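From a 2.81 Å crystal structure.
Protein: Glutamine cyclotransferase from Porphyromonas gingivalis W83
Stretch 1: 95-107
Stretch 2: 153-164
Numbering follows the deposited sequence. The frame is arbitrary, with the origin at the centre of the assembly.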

ATOM      1  N   TYR A  95     -10.789   4.786  12.225  1.00 17.06           N
ATOM      2  CA  TYR A  95     -11.299   6.060  12.703  1.00 23.06           C
ATOM      3  C   TYR A  95     -12.814   5.990  12.631  1.00 31.12           C
ATOM      4  O   TYR A  95     -13.351   5.548  11.614  1.00 43.85           O
ATOM      5  CB  TYR A  95     -10.754   7.217  11.856  1.00 23.43           C
ATOM      6  CG  TYR A  95      -9.250   7.446  12.009  1.00 26.31           C
ATOM      7  CD1 TYR A  95      -8.735   8.227  13.049  1.00 28.40           C
ATOM      8  CD2 TYR A  95      -8.346   6.878  11.128  1.00 33.52           C
ATOM      9  CE1 TYR A  95      -7.358   8.439  13.200  1.00 18.00           C
ATOM     10  CE2 TYR A  95      -6.961   7.077  11.279  1.00 29.50           C
ATOM     11  CZ  TYR A  95      -6.486   7.857  12.312  1.00 22.45           C
ATOM     12  OH  TYR A  95      -5.142   8.057  12.452  1.00 20.38           O
ATOM     13  N   ARG A  96     -13.495   6.392  13.704  1.00 31.68           N
ATOM     14  CA  ARG A  96     -14.950   6.302  13.808  1.00 29.13           C
ATOM     15  C   ARG A  96     -15.501   4.909  13.487  1.00 33.56           C
ATOM     16  O   ARG A  96     -16.381   4.763  12.628  1.00 29.02           O
ATOM     17  CB  ARG A  96     -15.612   7.346  12.918  1.00 28.76           C
ATOM     18  CG  ARG A  96     -15.647   8.735  13.499  1.00 39.47           C
ATOM     19  CD  ARG A  96     -17.069   9.137  13.823  1.00 45.62           C
ATOM     20  NE  ARG A  96     -17.888   9.226  12.621  1.00 50.22           N
ATOM     21  CZ  ARG A  96     -19.195   9.462  12.630  1.00 61.46           C
ATOM     22  NH1 ARG A  96     -19.864   9.532  11.483  1.00 63.05           N
ATOM     23  NH2 ARG A  96     -19.831   9.629  13.790  1.00 60.56           N
ATOM     24  N   PRO A  97     -15.037   3.869  14.178  1.00 35.09           N
ATOM     25  CA  PRO A  97     -15.388   2.491  13.773  1.00 41.47           C
ATOM     26  C   PRO A  97     -16.885   2.172  13.848  1.00 30.74           C
ATOM     27  O   PRO A  97     -17.309   1.117  13.360  1.00 22.13           O
ATOM     28  CB  PRO A  97     -14.597   1.622  14.760  1.00 46.37           C
ATOM     29  CG  PRO A  97     -14.408   2.503  15.955  1.00 41.83           C
ATOM     30  CD  PRO A  97     -14.352   3.923  15.478  1.00 31.85           C
ATOM     31  N   GLU A  98     -17.692   3.056  14.414  1.00 23.31           N
ATOM     32  CA  GLU A  98     -19.121   2.838  14.470  1.00 26.21           C
ATOM     33  C   GLU A  98     -19.795   3.252  13.169  1.00 35.81           C
ATOM     34  O   GLU A  98     -20.869   2.723  12.836  1.00 40.45           O
ATOM     35  CB  GLU A  98     -19.696   3.588  15.687  1.00 26.91           C
ATOM     36  CG  GLU A  98     -20.019   5.112  15.519  1.00 27.84           C
ATOM     37  CD  GLU A  98     -18.826   6.087  15.717  1.00 26.98           C
ATOM     38  OE1 GLU A  98     -17.688   5.662  16.002  1.00 28.88           O
ATOM     39  OE2 GLU A  98     -19.040   7.311  15.608  1.00 32.19           O
ATOM     40  N   ALA A  99     -19.169   4.159  12.422  1.00 22.27           N
ATOM     41  CA  ALA A  99     -19.785   4.669  11.215  1.00 37.79           C
ATOM     42  C   ALA A  99     -19.992   3.550  10.194  1.00 35.74           C
ATOM     43  O   ALA A  99     -19.115   2.703   9.981  1.00 20.88           O
ATOM     44  CB  ALA A  99     -18.919   5.778  10.623  1.00 22.10           C
ATOM     45  N   THR A 100     -21.168   3.569   9.554  1.00 45.65           N
ATOM     46  CA  THR A 100     -21.531   2.566   8.559  1.00 35.18           C
ATOM     47  C   THR A 100     -20.877   2.876   7.218  1.00 30.00           C
ATOM     48  O   THR A 100     -20.451   1.959   6.504  1.00 24.54           O
ATOM     49  CB  THR A 100     -23.054   2.471   8.392  1.00 37.76           C
ATOM     50  OG1 THR A 100     -23.643   3.778   8.453  1.00 46.28           O
ATOM     51  CG2 THR A 100     -23.658   1.581   9.452  1.00 24.63           C
ATOM     52  N   GLY A 101     -20.784   4.155   6.859  1.00 22.11           N
ATOM     53  CA  GLY A 101     -20.082   4.527   5.641  1.00 23.59           C
ATOM     54  C   GLY A 101     -18.607   4.647   5.948  1.00 25.32           C
ATOM     55  O   GLY A 101     -18.223   5.251   6.957  1.00 27.66           O
ATOM     56  N   ARG A 102     -17.776   3.992   5.127  1.00 24.78           N
ATOM     57  CA  ARG A 102     -16.352   3.889   5.420  1.00 18.19           C
ATOM     58  C   ARG A 102     -15.552   4.015   4.138  1.00 23.72           C
ATOM     59  O   ARG A 102     -15.959   3.510   3.086  1.00 24.94           O
ATOM     60  CB  ARG A 102     -15.970   2.557   6.117  1.00 17.61           C
ATOM     61  CG  ARG A 102     -16.762   2.210   7.384  1.00 18.30           C
ATOM     62  CD  ARG A 102     -16.048   1.168   8.296  1.00 17.86           C
ATOM     63  NE  ARG A 102     -14.982   1.775   9.070  1.00 17.35           N
ATOM     64  CZ  ARG A 102     -15.202   2.639  10.051  1.00 24.39           C
ATOM     65  NH1 ARG A 102     -14.190   3.168  10.715  1.00 36.99           N
ATOM     66  NH2 ARG A 102     -16.441   3.001  10.355  1.00 20.75           N
ATOM     67  N   MET A 103     -14.376   4.642   4.258  1.00 20.85           N
ATOM     68  CA  MET A 103     -13.365   4.683   3.206  1.00 25.29           C
ATOM     69  C   MET A 103     -12.201   3.783   3.591  1.00 31.49           C
ATOM     70  O   MET A 103     -11.707   3.866   4.721  1.00 37.72           O
ATOM     71  CB  MET A 103     -12.831   6.094   3.007  1.00 26.91           C
ATOM     72  CG  MET A 103     -13.832   7.052   2.470  1.00 39.15           C
ATOM     73  SD  MET A 103     -14.222   6.676   0.772  1.00 46.61           S
ATOM     74  CE  MET A 103     -12.612   6.177   0.124  1.00 36.49           C
ATOM     75  N   LEU A 104     -11.704   2.995   2.632  1.00 38.27           N
ATOM     76  CA  LEU A 104     -10.652   2.002   2.864  1.00 36.81           C
ATOM     77  C   LEU A 104      -9.348   2.359   2.144  1.00 32.47           C
ATOM     78  O   LEU A 104      -9.337   2.615   0.934  1.00 28.30           O
ATOM     79  CB  LEU A 104     -11.110   0.606   2.420  1.00 33.54           C
ATOM     80  CG  LEU A 104     -10.065  -0.523   2.453  1.00 28.06           C
ATOM     81  CD1 LEU A 104      -9.489  -0.717   3.840  1.00 13.34           C
ATOM     82  CD2 LEU A 104     -10.627  -1.827   1.918  1.00 18.74           C
ATOM     83  N   LEU A 105      -8.249   2.344   2.891  1.00 33.15           N
ATOM     84  CA  LEU A 105      -6.904   2.564   2.371  1.00 24.33           C
ATOM     85  C   LEU A 105      -6.043   1.338   2.659  1.00 23.57           C
ATOM     86  O   LEU A 105      -6.112   0.758   3.745  1.00 33.99           O
ATOM     87  CB  LEU A 105      -6.257   3.802   3.005  1.00 13.08           C
ATOM     88  CG  LEU A 105      -7.048   5.099   2.869  1.00 13.46           C
ATOM     89  CD1 LEU A 105      -6.281   6.212   3.528  1.00 24.31           C
ATOM     90  CD2 LEU A 105      -7.383   5.430   1.421  1.00 14.97           C
ATOM     91  N   MET A 106      -5.265   0.912   1.679  1.00 12.02           N
ATOM     92  CA  MET A 106      -4.499  -0.310   1.801  1.00 11.79           C
ATOM     93  C   MET A 106      -3.064  -0.095   1.343  1.00 19.46           C
ATOM     94  O   MET A 106      -2.774   0.789   0.532  1.00 24.19           O
ATOM     95  CB  MET A 106      -5.160  -1.413   1.004  1.00 11.98           C
ATOM     96  CG  MET A 106      -6.587  -1.682   1.444  1.00 19.23           C
ATOM     97  SD  MET A 106      -7.541  -2.521   0.181  1.00 29.34           S
ATOM     98  CE  MET A 106      -7.874  -1.190  -0.958  1.00 21.51           C
ATOM     99  N   ALA A 107      -2.173  -0.916   1.887  1.00 24.62           N
ATOM    100  CA  ALA A 107      -0.767  -1.014   1.531  1.00 11.35           C
ATOM    101  C   ALA A 107      -0.222  -2.278   2.182  1.00 28.56           C
ATOM    102  O   ALA A 107      -0.742  -2.718   3.213  1.00 21.95           O
ATOM    103  CB  ALA A 107       0.014   0.207   1.995  1.00 11.32           C
ATOM    104  N   ASP A 153     -14.197  16.443  13.874  1.00 65.59           N
ATOM    105  CA  ASP A 153     -15.340  15.595  13.547  1.00 63.40           C
ATOM    106  C   ASP A 153     -15.176  15.043  12.137  1.00 55.25           C
ATOM    107  O   ASP A 153     -14.587  15.685  11.264  1.00 55.06           O
ATOM    108  CB  ASP A 153     -16.683  16.363  13.662  1.00 70.32           C
ATOM    109  CG  ASP A 153     -17.009  16.786  15.106  1.00 79.89           C
ATOM    110  OD1 ASP A 153     -17.053  15.918  16.008  1.00 76.36           O
ATOM    111  OD2 ASP A 153     -17.228  17.997  15.344  1.00 80.89           O
ATOM    112  N   LEU A 154     -15.718  13.853  11.909  1.00 50.70           N
ATOM    113  CA  LEU A 154     -15.557  13.180  10.628  1.00 49.94           C
ATOM    114  C   LEU A 154     -16.875  12.538  10.236  1.00 48.37           C
ATOM    115  O   LEU A 154     -17.565  11.961  11.085  1.00 46.99           O
ATOM    116  CB  LEU A 154     -14.459  12.100  10.671  1.00 50.40           C
ATOM    117  CG  LEU A 154     -12.966  12.436  10.582  1.00 40.61           C
ATOM    118  CD1 LEU A 154     -12.163  11.148  10.480  1.00 26.54           C
ATOM    119  CD2 LEU A 154     -12.654  13.369   9.415  1.00 34.04           C
ATOM    120  N   GLY A 155     -17.214  12.632   8.952  1.00 42.02           N
ATOM    121  CA  GLY A 155     -18.485  12.119   8.476  1.00 43.43           C
ATOM    122  C   GLY A 155     -18.497  10.659   8.060  1.00 47.43           C
ATOM    123  O   GLY A 155     -19.550  10.017   8.098  1.00 45.92           O
ATOM    124  N   MET A 156     -17.341  10.109   7.690  1.00 44.38           N
ATOM    125  CA  MET A 156     -17.224   8.700   7.341  1.00 36.65           C
ATOM    126  C   MET A 156     -16.193   8.052   8.247  1.00 44.95           C
ATOM    127  O   MET A 156     -15.292   8.716   8.768  1.00 53.32           O
ATOM    128  CB  MET A 156     -16.803   8.456   5.860  1.00 34.58           C
ATOM    129  CG  MET A 156     -17.953   8.265   4.810  1.00 41.51           C
ATOM    130  SD  MET A 156     -17.483   7.798   3.085  1.00 40.41           S
ATOM    131  CE  MET A 156     -19.064   7.365   2.327  1.00 44.15           C
ATOM    132  N   GLY A 157     -16.327   6.741   8.417  1.00 44.33           N
ATOM    133  CA  GLY A 157     -15.252   5.971   8.991  1.00 26.23           C
ATOM    134  C   GLY A 157     -14.136   5.767   7.983  1.00 23.63           C
ATOM    135  O   GLY A 157     -14.324   5.824   6.767  1.00 24.55           O
ATOM    136  N   ILE A 158     -12.931   5.605   8.500  1.00 29.40           N
ATOM    137  CA  ILE A 158     -11.776   5.326   7.664  1.00 25.37           C
ATOM    138  C   ILE A 158     -11.048   4.144   8.268  1.00 27.09           C
ATOM    139  O   ILE A 158     -10.769   4.116   9.472  1.00 28.19           O
ATOM    140  CB  ILE A 158     -10.835   6.534   7.538  1.00 22.16           C
ATOM    141  CG1 ILE A 158     -11.572   7.733   6.944  1.00 23.91           C
ATOM    142  CG2 ILE A 158      -9.618   6.172   6.714  1.00 17.89           C
ATOM    143  CD1 ILE A 158     -10.682   8.920   6.742  1.00 25.49           C
ATOM    144  N   ASP A 159     -10.738   3.178   7.426  1.00 37.18           N
ATOM    145  CA  ASP A 159      -9.898   2.048   7.770  1.00 30.85           C
ATOM    146  C   ASP A 159      -8.648   2.144   6.915  1.00 29.34           C
ATOM    147  O   ASP A 159      -8.740   2.304   5.689  1.00 21.42           O
ATOM    148  CB  ASP A 159     -10.638   0.730   7.544  1.00 16.66           C
ATOM    149  CG  ASP A 159     -11.927   0.691   8.273  1.00 17.20           C
ATOM    150  OD1 ASP A 159     -11.874   0.943   9.485  1.00 21.70           O
ATOM    151  OD2 ASP A 159     -12.977   0.474   7.642  1.00 42.17           O
ATOM    152  N   ILE A 160      -7.492   2.147   7.578  1.00 24.36           N
ATOM    153  CA  ILE A 160      -6.205   2.007   6.923  1.00 15.58           C
ATOM    154  C   ILE A 160      -5.776   0.594   7.238  1.00 15.12           C
ATOM    155  O   ILE A 160      -5.802   0.194   8.405  1.00 18.63           O
ATOM    156  CB  ILE A 160      -5.192   3.049   7.434  1.00 17.06           C
ATOM    157  CG1 ILE A 160      -5.736   4.469   7.226  1.00 28.04           C
ATOM    158  CG2 ILE A 160      -3.911   2.939   6.670  1.00 15.82           C
ATOM    159  CD1 ILE A 160      -4.758   5.615   7.540  1.00 16.47           C
ATOM    160  N   VAL A 161      -5.463  -0.188   6.213  1.00 14.90           N
ATOM    161  CA  VAL A 161      -5.109  -1.583   6.410  1.00 14.55           C
ATOM    162  C   VAL A 161      -3.747  -1.846   5.805  1.00 25.25           C
ATOM    163  O   VAL A 161      -3.551  -1.678   4.597  1.00 28.14           O
ATOM    164  CB  VAL A 161      -6.144  -2.521   5.802  1.00 24.49           C
ATOM    165  CG1 VAL A 161      -5.704  -3.972   6.038  1.00 31.31           C
ATOM    166  CG2 VAL A 161      -7.502  -2.215   6.396  1.00 31.20           C
ATOM    167  N   PHE A 162      -2.816  -2.283   6.648  1.00 30.38           N
ATOM    168  CA  PHE A 162      -1.487  -2.731   6.236  1.00 22.01           C
ATOM    169  C   PHE A 162      -1.507  -4.258   6.151  1.00 22.15           C
ATOM    170  O   PHE A 162      -1.495  -4.949   7.175  1.00 25.83           O
ATOM    171  CB  PHE A 162      -0.427  -2.274   7.232  1.00 25.61           C
ATOM    172  CG  PHE A 162      -0.255  -0.803   7.309  1.00 22.86           C
ATOM    173  CD1 PHE A 162      -0.570   0.000   6.227  1.00 20.15           C
ATOM    174  CD2 PHE A 162       0.215  -0.214   8.475  1.00 22.28           C
ATOM    175  CE1 PHE A 162      -0.401   1.367   6.291  1.00 20.65           C
ATOM    176  CE2 PHE A 162       0.376   1.158   8.561  1.00 16.85           C
ATOM    177  CZ  PHE A 162       0.065   1.951   7.464  1.00 19.04           C
ATOM    178  N   PHE A 163      -1.566  -4.788   4.936  1.00 26.22           N
ATOM    179  CA  PHE A 163      -1.498  -6.229   4.747  1.00 18.28           C
ATOM    180  C   PHE A 163      -0.059  -6.693   4.917  1.00 19.46           C
ATOM    181  O   PHE A 163       0.902  -5.974   4.613  1.00 22.65           O
ATOM    182  CB  PHE A 163      -2.017  -6.635   3.360  1.00 14.88           C
ATOM    183  CG  PHE A 163      -3.412  -6.160   3.079  1.00 23.01           C
ATOM    184  CD1 PHE A 163      -4.504  -6.739   3.706  1.00 27.22           C
ATOM    185  CD2 PHE A 163      -3.623  -5.053   2.265  1.00 21.17           C
ATOM    186  CE1 PHE A 163      -5.804  -6.278   3.453  1.00 25.29           C
ATOM    187  CE2 PHE A 163      -4.906  -4.579   2.021  1.00 18.82           C
ATOM    188  CZ  PHE A 163      -6.000  -5.185   2.622  1.00 21.86           C
ATOM    189  N   ASP A 164       0.075  -7.904   5.403  1.00 23.86           N
ATOM    190  CA  ASP A 164       1.335  -8.610   5.519  1.00 19.08           C
ATOM    191  C   ASP A 164       1.418  -9.663   4.420  1.00 26.57           C
ATOM    192  O   ASP A 164       0.415 -10.008   3.789  1.00 19.43           O
ATOM    193  CB  ASP A 164       1.416  -9.263   6.896  1.00 19.22           C
ATOM    194  CG  ASP A 164       2.789  -9.767   7.241  1.00 18.44           C
ATOM    195  OD1 ASP A 164       3.762  -9.460   6.523  1.00 17.94           O
ATOM    196  OD2 ASP A 164       2.869 -10.513   8.243  1.00 25.09           O
TER

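The apolar part of this contact is built from side chains that pair in register across two parallel strands, 102-107 and 157-163, whose directions differ by 16°. On one face of the sheet lie Met-103, Leu-105 and Ala-107, matched by Ile-158, Ile-160 and Phe-162. Leu-105 CD1 comes within 4.1 Å of Ile-160 CG1, Met-103 CB lies 4.4 Å from Ile-158 CG1, and Ala-107 CB lies 4.3 Å from Phe-162 CD1. Met-156, from the loop just before its strand, is extended (chi2 and chi3 both t) and brings its SD to 3.8 Å from Met-103 CG. The pair of Ala-107 and Phe-162 sets a small residue beside a large one. Ile-158, Ile-160 and Leu-105 all share the m,t rotamer.

The other face is less uniform. Leu-104 CD1 reaches diagonally past its register partner to Val-161 CG2, at 3.6 Å, while Met-106 packs its CB against the edge of the Phe-163 ring, 3.3 Å from CE2. The sulfur of Met-106 also sits at that ring's edge, with SD 5.0 Å from the centroid of Phe-163.

Between these two layers of side chains runs the backbone ladder that fixes the register. Gly-101, Met-103, Leu-105 and Ala-107 do the bonding from the first stretch, and Gly-157, Asp-159, Val-161 and Phe-163 answer from the second. Gly-157 N donates to Gly-101 O at 2.8 Å, Met-103 N to Gly-157 O at 2.8 Å, and Asp-159 N to Met-103 O at 3.0 Å. The alternation continues through Leu-105 N to Asp-159 O (2.8 Å), Val-161 N to Leu-105 O (2.7 Å) and Ala-107 N to Val-161 O (3.1 Å), then ends with Phe-163 N to Ala-107 O (2.8 Å). Each inner residue of the ladder bonds two neighbours, as in any parallel pairing; Gly-101 and Phe-163, at the ends, bond one each.

Ile-158 uses its own amide and carbonyl differently. It pairs antiparallel with Tyr-95, whose N donates to Ile-158 O at 2.8 Å and whose O accepts from Ile-158 N at 3.1 Å. One stretch therefore borders the second strand twice, and the chain between is turned by a type I turn from Arg-96 to Ala-99, closed by Ala-99 N to Arg-96 O at 2.9 Å.

Arg-102 ties that loop to the strand. Its NE meets Asp-159 OD2 at 2.8 Å in a salt bridge, while its NH2 donates to Arg-96 O at 2.9 Å and to Ala-99 O at 2.7 Å. The guanidinium lies with one face over Gly-157, and an ideal CB there would fall 2.0 Å from Arg-102 NH2. The absent side chain is what leaves space for this buried charge.

Farther out, where the residues are exposed, the contact is looser. Arg-96 NH1 makes a weak hydrogen bond to Gly-155 O at 3.4 Å, and its NH2 forms a salt bridge with Glu-98 OE2 at 3.1 Å, inside its own stretch.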